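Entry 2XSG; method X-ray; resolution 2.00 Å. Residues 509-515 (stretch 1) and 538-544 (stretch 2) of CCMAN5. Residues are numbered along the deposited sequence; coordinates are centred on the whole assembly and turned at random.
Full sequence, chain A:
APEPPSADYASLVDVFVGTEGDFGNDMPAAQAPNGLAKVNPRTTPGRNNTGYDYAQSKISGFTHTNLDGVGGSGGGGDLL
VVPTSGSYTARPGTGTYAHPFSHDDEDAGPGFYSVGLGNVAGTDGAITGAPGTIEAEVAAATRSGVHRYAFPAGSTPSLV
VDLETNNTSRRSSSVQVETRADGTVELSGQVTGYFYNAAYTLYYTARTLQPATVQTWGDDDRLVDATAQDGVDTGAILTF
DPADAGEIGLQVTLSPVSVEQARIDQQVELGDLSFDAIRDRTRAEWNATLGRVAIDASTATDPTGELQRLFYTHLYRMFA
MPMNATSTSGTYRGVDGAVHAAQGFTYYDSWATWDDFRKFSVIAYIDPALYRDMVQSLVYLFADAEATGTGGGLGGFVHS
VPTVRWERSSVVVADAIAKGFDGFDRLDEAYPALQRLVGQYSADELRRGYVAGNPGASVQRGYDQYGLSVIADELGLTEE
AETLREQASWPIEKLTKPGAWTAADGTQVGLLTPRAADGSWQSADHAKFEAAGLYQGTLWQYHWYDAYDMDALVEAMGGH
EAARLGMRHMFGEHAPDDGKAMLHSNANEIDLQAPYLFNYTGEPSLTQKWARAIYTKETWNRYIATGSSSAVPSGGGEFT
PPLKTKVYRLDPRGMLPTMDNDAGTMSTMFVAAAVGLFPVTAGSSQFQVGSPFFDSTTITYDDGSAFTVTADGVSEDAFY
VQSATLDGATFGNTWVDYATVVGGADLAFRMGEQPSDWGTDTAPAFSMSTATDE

Stretch 1 509-515: VGLLTPR
Stretch 2 (538-544) TLWQYHW

Strand 509-512 of CCMAN5, continuing as loop through Arg515, packs against a helical segment that starts at Leu539; Leu512 and His543 set the register, their CA atoms 4.9 Å apart. No hydrogen bond crosses the contact, which buries 434 Å² in total and is chiefly apolar. On the helical side, Thr538 (chi1 p) is the N-cap: its OG1 accepts from Gln541 N at 3.1 Å, while Thr538 N donates to Gln541 OE1 at 3.1 Å. Tyr542 N to Thr538 O (2.9 Å) and His543 N to Leu539 O (2.6 Å) continue the turn.

Val509 (phi/psi -113/122, chi1 t) points toward the helix but stops short of contact. Gly510 (-81/143) brings its O within 3.4 Å of His543 NE2, at an angle too poor for a hydrogen bond. Leu511 (-144/145, rotamer m,t) leaves the backbone sideways, yet its end reaches between two rings. Leu511 CD2 lies 3.8 Å from the centroid of the Trp540 six-membered ring and 4.0 Å from that of the His543 ring, over a face of each; Leu511 CD1 meets Trp540 CZ2 at 3.5 Å. Trp540 (chi1 -86°, chi2 99°) starts away from the strand and returns through its ring, and His543 (chi1 t, chi2 -108°) also swings inward.

Leu512 (-46/126, t,p) points toward the helix and is the most covered residue. Leu512 N sits 2.9 Å from His543 CD2, at the ring edge; Leu512 CD2 touches Tyr542 CB at 3.6 Å, and Leu512 CG lies 4.0 Å from Leu539 CD2. Thr513 (-145/138, m) turns away, its OG1 donating to Leu511 O at 2.8 Å. Pro514 (-64/145, C-gamma endo) places CD 3.9 Å from CD1 of Leu539 (m,t). Arg515 (-132/131), extended from chi2 onward, is out of reach.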

# COMPACT_ATOMS: atom_id res chain seq x y z
N VAL A 509 13.03 -31.79 -11.63
CA VAL A 509 12.92 -30.54 -10.88
C VAL A 509 11.88 -30.68 -9.78
O VAL A 509 10.72 -31.00 -10.06
CB VAL A 509 12.51 -29.36 -11.80
CG1 VAL A 509 12.45 -28.06 -11.01
CG2 VAL A 509 13.49 -29.26 -13.01
N GLY A 510 12.31 -30.44 -8.54
CA GLY A 510 11.41 -30.51 -7.39
C GLY A 510 10.60 -29.23 -7.22
O GLY A 510 11.10 -28.13 -7.43
N LEU A 511 9.35 -29.39 -6.79
CA LEU A 511 8.44 -28.26 -6.62
C LEU A 511 7.54 -28.45 -5.41
O LEU A 511 7.11 -29.57 -5.11
CB LEU A 511 7.54 -28.08 -7.84
CG LEU A 511 8.09 -27.78 -9.22
CD1 LEU A 511 6.91 -27.80 -10.19
CD2 LEU A 511 8.79 -26.44 -9.24
N LEU A 512 7.23 -27.34 -4.75
CA LEU A 512 6.23 -27.30 -3.70
C LEU A 512 4.98 -28.05 -4.17
O LEU A 512 4.44 -27.75 -5.24
CB LEU A 512 5.88 -25.86 -3.36
CG LEU A 512 4.83 -25.63 -2.26
CD1 LEU A 512 5.36 -26.04 -0.86
CD2 LEU A 512 4.39 -24.18 -2.25
N THR A 513 4.57 -29.03 -3.36
CA THR A 513 3.44 -29.92 -3.66
C THR A 513 2.70 -30.27 -2.34
O THR A 513 3.34 -30.50 -1.32
CB THR A 513 3.96 -31.24 -4.32
OG1 THR A 513 4.72 -30.91 -5.47
CG2 THR A 513 2.83 -32.16 -4.75
N PRO A 514 1.34 -30.29 -2.36
CA PRO A 514 0.66 -30.68 -1.13
C PRO A 514 0.99 -32.14 -0.75
O PRO A 514 1.16 -33.01 -1.63
CB PRO A 514 -0.82 -30.54 -1.49
CG PRO A 514 -0.84 -30.76 -2.98
CD PRO A 514 0.39 -30.06 -3.46
N ARG A 515 1.08 -32.40 0.54
CA ARG A 515 1.49 -33.70 1.05
C ARG A 515 0.52 -34.14 2.12
O ARG A 515 0.20 -33.37 3.03
CB ARG A 515 2.90 -33.62 1.61
CG ARG A 515 3.71 -34.89 1.45
CD ARG A 515 5.03 -34.80 2.22
NE ARG A 515 5.79 -36.05 2.07
CZ ARG A 515 7.08 -36.19 2.32
NH1 ARG A 515 7.81 -35.16 2.75
NH2 ARG A 515 7.65 -37.37 2.14
N THR A 538 -0.61 -20.02 -7.35
CA THR A 538 -0.37 -21.37 -7.82
C THR A 538 0.83 -21.95 -7.08
O THR A 538 1.61 -21.20 -6.47
CB THR A 538 -0.01 -21.40 -9.32
OG1 THR A 538 1.30 -20.88 -9.50
CG2 THR A 538 -1.00 -20.59 -10.16
N LEU A 539 1.00 -23.26 -7.16
CA LEU A 539 2.17 -23.92 -6.57
C LEU A 539 3.50 -23.40 -7.14
O LEU A 539 4.43 -23.14 -6.38
CB LEU A 539 2.06 -25.44 -6.65
CG LEU A 539 0.97 -26.01 -5.73
CD1 LEU A 539 0.48 -27.35 -6.20
CD2 LEU A 539 1.41 -26.08 -4.27
N TRP A 540 3.59 -23.21 -8.46
CA TRP A 540 4.79 -22.60 -9.07
C TRP A 540 5.13 -21.24 -8.46
O TRP A 540 6.31 -20.90 -8.29
CB TRP A 540 4.64 -22.43 -10.56
CG TRP A 540 5.00 -23.63 -11.38
CD1 TRP A 540 4.15 -24.54 -11.90
CD2 TRP A 540 6.32 -24.02 -11.80
NE1 TRP A 540 4.85 -25.49 -12.61
CE2 TRP A 540 6.18 -25.19 -12.56
CE3 TRP A 540 7.60 -23.50 -11.58
CZ2 TRP A 540 7.27 -25.85 -13.13
CZ3 TRP A 540 8.69 -24.16 -12.15
CH2 TRP A 540 8.51 -25.33 -12.91
N GLN A 541 4.10 -20.46 -8.13
CA GLN A 541 4.28 -19.11 -7.59
C GLN A 541 4.66 -19.17 -6.10
O GLN A 541 5.61 -18.50 -5.65
CB GLN A 541 3.02 -18.27 -7.84
CG GLN A 541 2.78 -17.97 -9.34
CD GLN A 541 1.34 -17.60 -9.68
OE1 GLN A 541 0.48 -17.49 -8.80
NE2 GLN A 541 1.06 -17.39 -10.98
N TYR A 542 3.93 -19.98 -5.34
CA TYR A 542 4.26 -20.24 -3.95
C TYR A 542 5.54 -21.06 -3.74
O TYR A 542 6.13 -21.02 -2.65
CB TYR A 542 3.10 -20.94 -3.25
CG TYR A 542 2.07 -20.02 -2.68
CD1 TYR A 542 1.01 -19.53 -3.45
CD2 TYR A 542 2.12 -19.65 -1.34
CE1 TYR A 542 0.04 -18.69 -2.90
CE2 TYR A 542 1.17 -18.81 -0.79
CZ TYR A 542 0.13 -18.34 -1.56
OH TYR A 542 -0.78 -17.52 -0.96
N HIS A 543 5.98 -21.81 -4.75
CA HIS A 543 7.23 -22.58 -4.65
C HIS A 543 8.42 -21.78 -4.06
O HIS A 543 9.19 -22.31 -3.24
CB HIS A 543 7.63 -23.20 -6.00
CG HIS A 543 8.89 -24.01 -5.91
ND1 HIS A 543 10.09 -23.60 -6.46
CD2 HIS A 543 9.16 -25.18 -5.27
CE1 HIS A 543 11.03 -24.49 -6.19
NE2 HIS A 543 10.49 -25.45 -5.47
N TRP A 544 8.53 -20.52 -4.49
CA TRP A 544 9.66 -19.64 -4.18
C TRP A 544 9.47 -18.87 -2.86
O TRP A 544 10.28 -18.01 -2.53
CB TRP A 544 9.90 -18.65 -5.34
CG TRP A 544 9.90 -19.30 -6.70
CD1 TRP A 544 8.89 -19.31 -7.61
CD2 TRP A 544 10.98 -20.06 -7.29
NE1 TRP A 544 9.27 -20.03 -8.74
CE2 TRP A 544 10.54 -20.50 -8.56
CE3 TRP A 544 12.27 -20.41 -6.85
CZ2 TRP A 544 11.34 -21.27 -9.40
CZ3 TRP A 544 13.06 -21.19 -7.69
CH2 TRP A 544 12.59 -21.62 -8.95